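Uncharacterized protein (Enterococcus faecalis, PDB 3D3Y) is of unknown function but belongs to the M16 peptidase family, has a region resembling the inactive domain of these enzymes and probably binds a metal ion. Local coordinates at residues E108-L113 with K219-T224; E115-P120 with K194-D199; G280-F285 with R331-E336. All coordinates share one frame; numbering follows the deposited sequence. Where two conformers were deposited one is given.

From the N terminus the chain lays down five strands of a mixed six-stranded sheet and helix 105-118. Contact 2 (115-120 with 194-199) closes first, joining the C-terminal end of that helix to the end of helix 185-198. Strand 200-207 then enters the middle of the sheet, and contact 1 (108-113 with 219-224) closes outside contact 2, tying the loop after helix 211-219 to helix 105-118. The two touch, F223 and L221 packing on F118, so they form one apolar cluster. Contact 3 (280-285 with 331-336) follows in series, across the chain's centre and about 46 Å between centres from contact 2; it packs two helices near the five-stranded mixed sheet.

Contact 1: residues E108-L113 with K219-T224; sequences EAVDFL and KQLPFT. With EDO (1,2-ethanediol), chain I.
V110 and L221 meet in the helical layer that packs on the six-stranded mixed sheet of this M16-family protein, where helix 105-118 lies against the loop that follows helix 211-219. The case illustrates how a loop can be tied to a helix mainly by apolar side chains: no hydrogen bond passes between the two segments. The CA-CB bonds of V110 and L221 both point toward the opposing segment, and the backbones come nearest at these two residues, whose CA atoms are 8.2 Å apart. The meeting is narrow, one methyl on another, with V110 CG1 3.4 Å from L221 CD1, tighter than ordinary van der Waals contact. V110 holds CG1 anti to its backbone nitrogen (chi1 175°), which brings that branch out to the loop, while V110 CG2 lies beside the nitrogen. L221 CD1 also passes 4.0 Å from V110 O, at the edge of contact. Q220 lies at the exposed margin in more than one conformation, so its part in the contact is doubtful.

Beyond the pair, F218 and L217 of helix 211-219 also pack on V110, and L221 touches K114 farther along helix 105-118. P222 is the centre of an inverse gamma turn that bends the chain just after L221. Its closing hydrogen bond runs from F223 N to L221 O over 2.7 Å. Farther out, an ethanediol, probably from the crystallisation liquor, accepts a weak hydrogen bond at O1 from T224 N, 3.2 Å long.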
loop_
_atom_site.group_PDB
_atom_site.type_symbol
_atom_site.label_atom_id
_atom_site.label_comp_id
_atom_site.label_asym_id
_atom_site.label_seq_id
_atom_site.Cartn_x
_atom_site.Cartn_y
_atom_site.Cartn_z
ATOM N N GLU A 108 5.424 1.317 -29.347
ATOM C CA GLU A 108 6.520 0.453 -28.937
ATOM C C GLU A 108 6.379 0.027 -27.462
ATOM O O GLU A 108 6.588 -1.152 -27.116
ATOM C CB GLU A 108 7.850 1.131 -29.247
ATOM C CG GLU A 108 8.073 1.290 -30.779
ATOM C CD GLU A 108 9.302 2.104 -31.137
ATOM O OE1 GLU A 108 9.199 3.363 -31.231
ATOM O OE2 GLU A 108 10.349 1.478 -31.369
ATOM N N ALA A 109 5.950 0.952 -26.605
ATOM C CA ALA A 109 5.707 0.583 -25.198
ATOM C C ALA A 109 4.555 -0.404 -25.043
ATOM O O ALA A 109 4.664 -1.353 -24.271
ATOM C CB ALA A 109 5.512 1.851 -24.289
ATOM N N VAL A 110 3.446 -0.192 -25.751
ATOM C CA VAL A 110 2.317 -1.134 -25.664
ATOM C C VAL A 110 2.725 -2.517 -26.153
ATOM O O VAL A 110 2.329 -3.512 -25.585
ATOM C CB VAL A 110 1.078 -0.643 -26.430
ATOM C CG1 VAL A 110 -0.036 -1.689 -26.440
ATOM C CG2 VAL A 110 0.560 0.654 -25.822
ATOM N N ASP A 111 3.521 -2.585 -27.208
ATOM C CA ASP A 111 4.041 -3.873 -27.656
ATOM C C ASP A 111 4.851 -4.527 -26.535
ATOM O O ASP A 111 4.741 -5.726 -26.300
ATOM C CB ASP A 111 4.888 -3.721 -28.935
ATOM C CG ASP A 111 5.473 -5.057 -29.424
ATOM O OD1 ASP A 111 4.704 -5.857 -29.990
ATOM O OD2 ASP A 111 6.695 -5.302 -29.262
ATOM N N PHE A 112 5.662 -3.741 -25.836
ATOM C CA PHE A 112 6.470 -4.307 -24.739
ATOM C C PHE A 112 5.594 -4.835 -23.606
ATOM O O PHE A 112 5.818 -5.947 -23.087
ATOM C CB PHE A 112 7.433 -3.264 -24.180
ATOM C CG PHE A 112 8.315 -3.796 -23.085
ATOM C CD1 PHE A 112 9.381 -4.635 -23.390
ATOM C CD2 PHE A 112 8.074 -3.457 -21.759
ATOM C CE1 PHE A 112 10.221 -5.129 -22.364
ATOM C CE2 PHE A 112 8.916 -3.925 -20.725
ATOM C CZ PHE A 112 9.986 -4.766 -21.033
ATOM N N LEU A 113 4.596 -4.050 -23.219
ATOM C CA LEU A 113 3.581 -4.537 -22.293
ATOM C C LEU A 113 2.912 -5.829 -22.767
ATOM O O LEU A 113 2.657 -6.747 -21.967
ATOM C CB LEU A 113 2.529 -3.470 -21.997
ATOM C CG LEU A 113 3.008 -2.183 -21.311
ATOM C CD1 LEU A 113 1.876 -1.200 -21.366
ATOM C CD2 LEU A 113 3.449 -2.497 -19.871
ATOM N N LYS A 219 -6.176 -1.821 -27.742
ATOM C CA LYS A 219 -7.086 -2.845 -28.221
ATOM C C LYS A 219 -6.327 -4.088 -28.695
ATOM O O LYS A 219 -6.925 -5.151 -28.786
ATOM C CB LYS A 219 -8.023 -2.298 -29.312
ATOM C CG LYS A 219 -9.088 -1.290 -28.795
ATOM C CD LYS A 219 -10.387 -1.945 -28.323
ATOM C CE LYS A 219 -11.104 -2.632 -29.469
ATOM N NZ LYS A 219 -12.605 -2.704 -29.292
ATOM N N GLN A 220 -5.024 -3.956 -28.972
ATOM C CA GLN A 220 -4.143 -5.062 -29.393
ATOM C C GLN A 220 -3.852 -6.038 -28.261
ATOM O O GLN A 220 -3.302 -7.112 -28.485
ATOM C CB GLN A 220 -2.784 -4.535 -29.897
ATOM C CG GLN A 220 -2.816 -3.706 -31.196
ATOM C CD GLN A 220 -1.553 -2.861 -31.425
ATOM O OE1 GLN A 220 -0.695 -2.708 -30.538
ATOM N NE2 GLN A 220 -1.451 -2.288 -32.623
ATOM N N LEU A 221 -4.147 -5.646 -27.027
ATOM C CA LEU A 221 -3.875 -6.546 -25.886
ATOM C C LEU A 221 -5.027 -7.549 -25.747
ATOM O O LEU A 221 -6.165 -7.160 -25.465
ATOM C CB LEU A 221 -3.637 -5.737 -24.600
ATOM C CG LEU A 221 -2.199 -5.234 -24.367
ATOM C CD1 LEU A 221 -1.583 -4.559 -25.584
ATOM C CD2 LEU A 221 -2.121 -4.319 -23.116
ATOM N N PRO A 222 -4.752 -8.854 -25.989
ATOM C CA PRO A 222 -5.918 -9.734 -26.149
ATOM C C PRO A 222 -6.577 -10.204 -24.837
ATOM O O PRO A 222 -6.674 -11.411 -24.607
ATOM C CB PRO A 222 -5.342 -10.929 -26.947
ATOM C CG PRO A 222 -3.885 -10.998 -26.507
ATOM C CD PRO A 222 -3.468 -9.573 -26.167
ATOM N N PHE A 223 -7.060 -9.258 -24.023
ATOM C CA PHE A 223 -7.797 -9.575 -22.782
ATOM C C PHE A 223 -9.126 -10.167 -23.125
ATOM O O PHE A 223 -9.826 -9.673 -24.009
ATOM C CB PHE A 223 -8.057 -8.325 -21.930
ATOM C CG PHE A 223 -6.815 -7.774 -21.257
ATOM C CD1 PHE A 223 -6.255 -8.419 -20.168
ATOM C CD2 PHE A 223 -6.225 -6.623 -21.730
ATOM C CE1 PHE A 223 -5.101 -7.910 -19.553
ATOM C CE2 PHE A 223 -5.090 -6.114 -21.155
ATOM C CZ PHE A 223 -4.523 -6.742 -20.049
ATOM N N THR A 224 -9.494 -11.222 -22.430
ATOM C CA THR A 224 -10.870 -11.727 -22.568
ATOM C C THR A 224 -11.767 -10.982 -21.569
ATOM O O THR A 224 -11.256 -10.429 -20.582
ATOM C CB THR A 224 -10.906 -13.222 -22.281
ATOM O OG1 THR A 224 -10.241 -13.464 -21.031
ATOM C CG2 THR A 224 -10.166 -13.981 -23.396
HETATM C C1 EDO I . -7.561 -13.074 -20.360
HETATM O O1 EDO I . -6.800 -11.964 -20.806
HETATM C C2 EDO I . -6.829 -14.354 -20.715
HETATM O O2 EDO I . -7.725 -15.417 -20.406
#

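Contact 2: residues E115-P120 with K194-D199; sequences EIIFAP and KMLAED
L196 contributes the largest buried area to this contact, and its two methyls divide the work between I117 and F118, which lie side by side near the end of helix 105-118. It is a compact example of a forked side chain serving two neighbours at once. The L196 CA-CB bond points toward the other segment, and with CG anti to the backbone nitrogen (chi1 -164°) the fork is carried across the gap between the helices. One branch, L196 CD1, lies 3.5 Å from I117 CG2. The other, L196 CD2, approaches the F118 ring obliquely, 3.7 Å from F118 CD1 and 3.8 Å from F118 CE1. The first branch reaches the ring too, since L196 CD1 stands 4.0 Å from F118 CE1, so the leucine tip fits into the angle between isoleucine and phenylalanine. The side chains of F118 and L196 run at about a right angle to one another.

Within helix 105-118 the two partners also touch. I117 CG2 sits 3.5 Å above one face of the F118 ring, offset toward its rim, and thus meets both the ring and the leucine. No hydrogen bond links the segments, and their backbones stay apart, the CA atoms of I117 and L196 being 8.2 Å from each other.

Both helices are ending here: the backbone turns out of the helix at A119 and at D199. I117 O is hydrogen-bonded to Y192 OH of helix 185-198, and F118 meets F223 edge-to-face and touches P222 in the loop after helix 211-219. Toward the six-stranded sheet, L196 packs on F31 of strand 24-34 and I117 on I90 of strand 85-95, placing the contact between the sheet and that loop.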
loop_
_atom_site.group_PDB
_atom_site.type_symbol
_atom_site.label_atom_id
_atom_site.label_comp_id
_atom_site.label_asym_id
_atom_site.label_seq_id
_atom_site.Cartn_x
_atom_site.Cartn_y
_atom_site.Cartn_z
ATOM N N GLU A 115 4.136 -8.139 -24.572
ATOM C CA GLU A 115 5.146 -9.192 -24.369
ATOM C C GLU A 115 5.185 -9.615 -22.914
ATOM O O GLU A 115 5.052 -10.824 -22.585
ATOM C CB GLU A 115 6.538 -8.741 -24.846
ATOM C CG GLU A 115 6.705 -8.680 -26.402
ATOM C CD GLU A 115 6.651 -10.076 -27.076
ATOM O OE1 GLU A 115 6.959 -11.107 -26.420
ATOM O OE2 GLU A 115 6.283 -10.143 -28.273
ATOM N N ILE A 116 5.338 -8.630 -22.035
ATOM C CA ILE A 116 5.372 -8.904 -20.585
ATOM C C ILE A 116 4.111 -9.628 -20.064
ATOM O O ILE A 116 4.196 -10.611 -19.326
ATOM C CB ILE A 116 5.608 -7.611 -19.790
ATOM C CG1 ILE A 116 7.012 -7.043 -20.112
ATOM C CG2 ILE A 116 5.376 -7.860 -18.258
ATOM C CD1 ILE A 116 8.181 -8.049 -19.907
ATOM N N ILE A 117 2.945 -9.133 -20.474
ATOM C CA ILE A 117 1.677 -9.626 -19.921
ATOM C C ILE A 117 1.190 -10.937 -20.527
ATOM O O ILE A 117 0.746 -11.842 -19.796
ATOM C CB ILE A 117 0.592 -8.541 -20.010
ATOM C CG1 ILE A 117 1.013 -7.337 -19.146
ATOM C CG2 ILE A 117 -0.768 -9.097 -19.598
ATOM C CD1 ILE A 117 0.074 -6.133 -19.325
ATOM N N PHE A 118 1.308 -11.052 -21.847
ATOM C CA PHE A 118 0.772 -12.190 -22.577
ATOM C C PHE A 118 1.805 -13.212 -23.044
ATOM O O PHE A 118 1.445 -14.281 -23.534
ATOM C CB PHE A 118 -0.049 -11.663 -23.753
ATOM C CG PHE A 118 -1.229 -10.835 -23.324
ATOM C CD1 PHE A 118 -2.434 -11.449 -23.002
ATOM C CD2 PHE A 118 -1.130 -9.445 -23.224
ATOM C CE1 PHE A 118 -3.528 -10.692 -22.589
ATOM C CE2 PHE A 118 -2.220 -8.679 -22.809
ATOM C CZ PHE A 118 -3.422 -9.319 -22.480
ATOM N N ALA A 119 3.087 -12.887 -22.916
ATOM C CA ALA A 119 4.123 -13.844 -23.304
ATOM C C ALA A 119 5.138 -13.989 -22.186
ATOM O O ALA A 119 6.319 -13.731 -22.386
ATOM C CB ALA A 119 4.809 -13.454 -24.658
ATOM N N PRO A 120 4.675 -14.414 -20.994
ATOM C CA PRO A 120 5.619 -14.618 -19.903
ATOM C C PRO A 120 6.480 -15.840 -20.193
ATOM O O PRO A 120 6.197 -16.594 -21.138
ATOM C CB PRO A 120 4.700 -14.888 -18.719
ATOM C CG PRO A 120 3.505 -15.530 -19.328
ATOM C CD PRO A 120 3.287 -14.709 -20.553
ATOM N N LYS A 194 -4.989 -17.662 -14.120
ATOM C CA LYS A 194 -6.183 -17.241 -13.364
ATOM C C LYS A 194 -6.240 -15.706 -13.164
ATOM O O LYS A 194 -7.267 -15.093 -13.419
ATOM C CB LYS A 194 -6.269 -17.986 -12.016
ATOM C CG LYS A 194 -7.467 -17.560 -11.157
ATOM C CD LYS A 194 -7.469 -18.150 -9.730
ATOM C CE LYS A 194 -8.900 -18.210 -9.177
ATOM N NZ LYS A 194 -9.745 -19.262 -9.828
HETATM N N MSE A 195 -5.122 -15.091 -12.753
HETATM C CA MSE A 195 -5.059 -13.632 -12.679
HETATM C C MSE A 195 -5.418 -12.987 -14.029
HETATM O O MSE A 195 -6.257 -12.089 -14.085
HETATM C CB MSE A 195 -3.704 -13.129 -12.215
HETATM C CG MSE A 195 -3.720 -11.594 -12.011
HETATM SE SE MSE A 195 -2.041 -10.902 -11.407
HETATM C CE MSE A 195 -1.207 -10.802 -13.129
ATOM N N LEU A 196 -4.829 -13.486 -15.117
ATOM C CA LEU A 196 -5.034 -12.869 -16.418
ATOM C C LEU A 196 -6.504 -12.965 -16.839
ATOM O O LEU A 196 -7.044 -12.011 -17.376
ATOM C CB LEU A 196 -4.074 -13.439 -17.486
ATOM C CG LEU A 196 -3.915 -12.622 -18.797
ATOM C CD1 LEU A 196 -3.421 -11.183 -18.613
ATOM C CD2 LEU A 196 -3.076 -13.336 -19.881
ATOM N N ALA A 197 -7.143 -14.094 -16.544
ATOM C CA ALA A 197 -8.540 -14.305 -16.908
ATOM C C ALA A 197 -9.582 -13.643 -15.993
ATOM O O ALA A 197 -10.669 -13.345 -16.442
ATOM C CB ALA A 197 -8.811 -15.792 -17.055
ATOM N N GLU A 198 -9.247 -13.405 -14.720
ATOM C CA GLU A 198 -10.255 -13.056 -13.687
ATOM C C GLU A 198 -10.191 -11.641 -13.055
ATOM O O GLU A 198 -11.210 -11.119 -12.600
ATOM C CB GLU A 198 -10.271 -14.124 -12.569
ATOM C CG GLU A 198 -10.315 -15.561 -13.102
ATOM C CD GLU A 198 -10.743 -16.605 -12.068
ATOM O OE1 GLU A 198 -10.629 -16.372 -10.839
ATOM O OE2 GLU A 198 -11.175 -17.678 -12.509
ATOM N N ASP A 199 -9.018 -11.028 -13.010
ATOM C CA ASP A 199 -8.879 -9.780 -12.263
ATOM C C ASP A 199 -9.543 -8.637 -13.030
ATOM O O ASP A 199 -9.590 -8.655 -14.271
ATOM C CB ASP A 199 -7.398 -9.420 -12.042
ATOM C CG ASP A 199 -6.741 -10.144 -10.839
ATOM O OD1 ASP A 199 -7.194 -11.231 -10.365
ATOM O OD2 ASP A 199 -5.692 -9.605 -10.380
#

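Contact 3: residues G280-F285 with R331-E336; sequences GIFGGF and RLISTE
F282 and E336 mark the nearest backbone approach of two helical segments, their CA atoms 7.4 Å apart, and the way one ring fills this spacing exemplifies helix packing through a single large side chain. Segment 280-285 is the end of helix 272-284, opened into a wider pi-type turn at 280-284, and the helix stops before F285. Segment 331-336 is regular helix within 326-341; there R331 O accepts two hydrogen bonds, from T335 N and, over 3.0 Å, from T335 OG1, the donors reaching it from opposite faces of the carbonyl plane.

The ring of F282 bridges the gap. With CG anti to the backbone nitrogen (chi1 -177°), it extends to the other helix, although the CA-CB bond itself is not directed there. The ring presents its edge: I333 O lies in the ring plane, 4.0 Å from F282 CE1, and E336 CB is also near that plane, 4.4 Å from F282 CE1. Beside them F282 CZ meets the I333 CG2 methyl at 4.0 Å, the two side chains running at about a right angle. E336 thus offers its CB to the ring, while its carboxylate turns off elsewhere, where OE1 accepts a weak hydrogen bond from N339 ND2. No hydrogen bond crosses between the segments.

All three touching residues are buried. F282 and I333 both rest on V317 of strand 314-321 and Y261 of strand 255-262 in the five-stranded sheet, and L290 of helix 289-295 touches both F282 and E336, so the contact sits between this sheet and helix 289-295.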
loop_
_atom_site.group_PDB
_atom_site.type_symbol
_atom_site.label_atom_id
_atom_site.label_comp_id
_atom_site.label_asym_id
_atom_site.label_seq_id
_atom_site.Cartn_x
_atom_site.Cartn_y
_atom_site.Cartn_z
ATOM N N GLY A 280 -2.134 13.103 14.195
ATOM C CA GLY A 280 -0.973 13.971 14.330
ATOM C C GLY A 280 -0.738 14.423 15.760
ATOM O O GLY A 280 0.408 14.481 16.197
ATOM N N ILE A 281 -1.820 14.722 16.495
ATOM C CA ILE A 281 -1.700 15.248 17.864
ATOM C C ILE A 281 -1.350 14.127 18.839
ATOM O O ILE A 281 -0.662 14.351 19.842
ATOM C CB ILE A 281 -3.029 15.919 18.286
ATOM C CG1 ILE A 281 -3.228 17.248 17.544
ATOM C CG2 ILE A 281 -3.116 16.144 19.798
ATOM C CD1 ILE A 281 -4.733 17.701 17.554
ATOM N N PHE A 282 -1.876 12.935 18.564
ATOM C CA PHE A 282 -1.728 11.770 19.462
ATOM C C PHE A 282 -0.291 11.210 19.394
ATOM O O PHE A 282 0.435 11.220 20.396
ATOM C CB PHE A 282 -2.824 10.722 19.146
ATOM C CG PHE A 282 -2.829 9.508 20.053
ATOM C CD1 PHE A 282 -2.645 9.619 21.448
ATOM C CD2 PHE A 282 -3.074 8.247 19.515
ATOM C CE1 PHE A 282 -2.672 8.473 22.294
ATOM C CE2 PHE A 282 -3.098 7.104 20.322
ATOM C CZ PHE A 282 -2.927 7.209 21.731
ATOM N N GLY A 283 0.152 10.797 18.214
ATOM C CA GLY A 283 1.474 10.194 18.070
ATOM C C GLY A 283 2.077 10.337 16.685
ATOM O O GLY A 283 3.080 9.719 16.399
ATOM N N GLY A 284 1.483 11.153 15.814
ATOM C CA GLY A 284 1.879 11.146 14.398
ATOM C C GLY A 284 3.158 11.904 14.079
ATOM O O GLY A 284 3.898 11.553 13.133
ATOM N N PHE A 285 3.410 12.944 14.864
ATOM C CA PHE A 285 4.470 13.905 14.617
ATOM C C PHE A 285 5.311 14.104 15.884
ATOM O O PHE A 285 4.873 13.727 16.966
ATOM C CB PHE A 285 3.831 15.244 14.230
ATOM C CG PHE A 285 3.152 15.247 12.887
ATOM C CD1 PHE A 285 3.858 14.948 11.721
ATOM C CD2 PHE A 285 1.818 15.644 12.769
ATOM C CE1 PHE A 285 3.238 15.004 10.460
ATOM C CE2 PHE A 285 1.195 15.686 11.514
ATOM C CZ PHE A 285 1.901 15.349 10.358
ATOM N N ARG A 331 -0.171 2.608 30.653
ATOM C CA ARG A 331 -0.899 3.634 31.445
ATOM C C ARG A 331 -0.633 5.059 30.907
ATOM O O ARG A 331 -1.558 5.865 30.789
ATOM C CB ARG A 331 -0.571 3.533 32.946
ATOM C CG ARG A 331 -1.054 2.194 33.582
ATOM C CD ARG A 331 -0.843 2.136 35.135
ATOM N NE ARG A 331 0.551 1.910 35.550
ATOM C CZ ARG A 331 1.106 0.720 35.823
ATOM N NH1 ARG A 331 0.412 -0.415 35.724
ATOM N NH2 ARG A 331 2.383 0.659 36.190
ATOM N N LEU A 332 0.616 5.347 30.562
ATOM C CA LEU A 332 0.959 6.667 30.019
ATOM C C LEU A 332 0.231 6.950 28.695
ATOM O O LEU A 332 -0.268 8.044 28.495
ATOM C CB LEU A 332 2.473 6.804 29.818
ATOM C CG LEU A 332 3.355 6.863 31.078
ATOM C CD1 LEU A 332 4.866 6.758 30.755
ATOM C CD2 LEU A 332 3.068 8.119 31.904
ATOM N N ILE A 333 0.234 5.975 27.788
ATOM C CA ILE A 333 -0.476 6.079 26.496
ATOM C C ILE A 333 -1.977 6.322 26.703
ATOM O O ILE A 333 -2.579 7.209 26.051
ATOM C CB ILE A 333 -0.310 4.791 25.670
ATOM C CG1 ILE A 333 1.137 4.647 25.180
ATOM C CG2 ILE A 333 -1.307 4.772 24.462
ATOM C CD1 ILE A 333 1.444 3.216 24.638
ATOM N N SER A 334 -2.570 5.542 27.609
ATOM C CA SER A 334 -3.989 5.708 27.965
ATOM C C SER A 334 -4.286 7.108 28.510
ATOM O O SER A 334 -5.309 7.748 28.165
ATOM C CB SER A 334 -4.387 4.668 29.023
ATOM O OG SER A 334 -5.692 4.959 29.517
ATOM N N THR A 335 -3.376 7.603 29.348
ATOM C CA THR A 335 -3.517 8.968 29.889
ATOM C C THR A 335 -3.553 10.037 28.809
ATOM O O THR A 335 -4.411 10.937 28.844
ATOM C CB THR A 335 -2.415 9.264 30.903
ATOM O OG1 THR A 335 -2.600 8.361 31.995
ATOM C CG2 THR A 335 -2.532 10.705 31.426
ATOM N N GLU A 336 -2.631 9.940 27.855
ATOM C CA GLU A 336 -2.629 10.884 26.741
ATOM C C GLU A 336 -3.887 10.778 25.896
ATOM O O GLU A 336 -4.405 11.783 25.448
ATOM C CB GLU A 336 -1.370 10.747 25.879
ATOM C CG GLU A 336 -0.068 11.140 26.640
ATOM C CD GLU A 336 -0.193 12.477 27.368
ATOM O OE1 GLU A 336 -0.876 13.395 26.861
ATOM O OE2 GLU A 336 0.389 12.632 28.455
#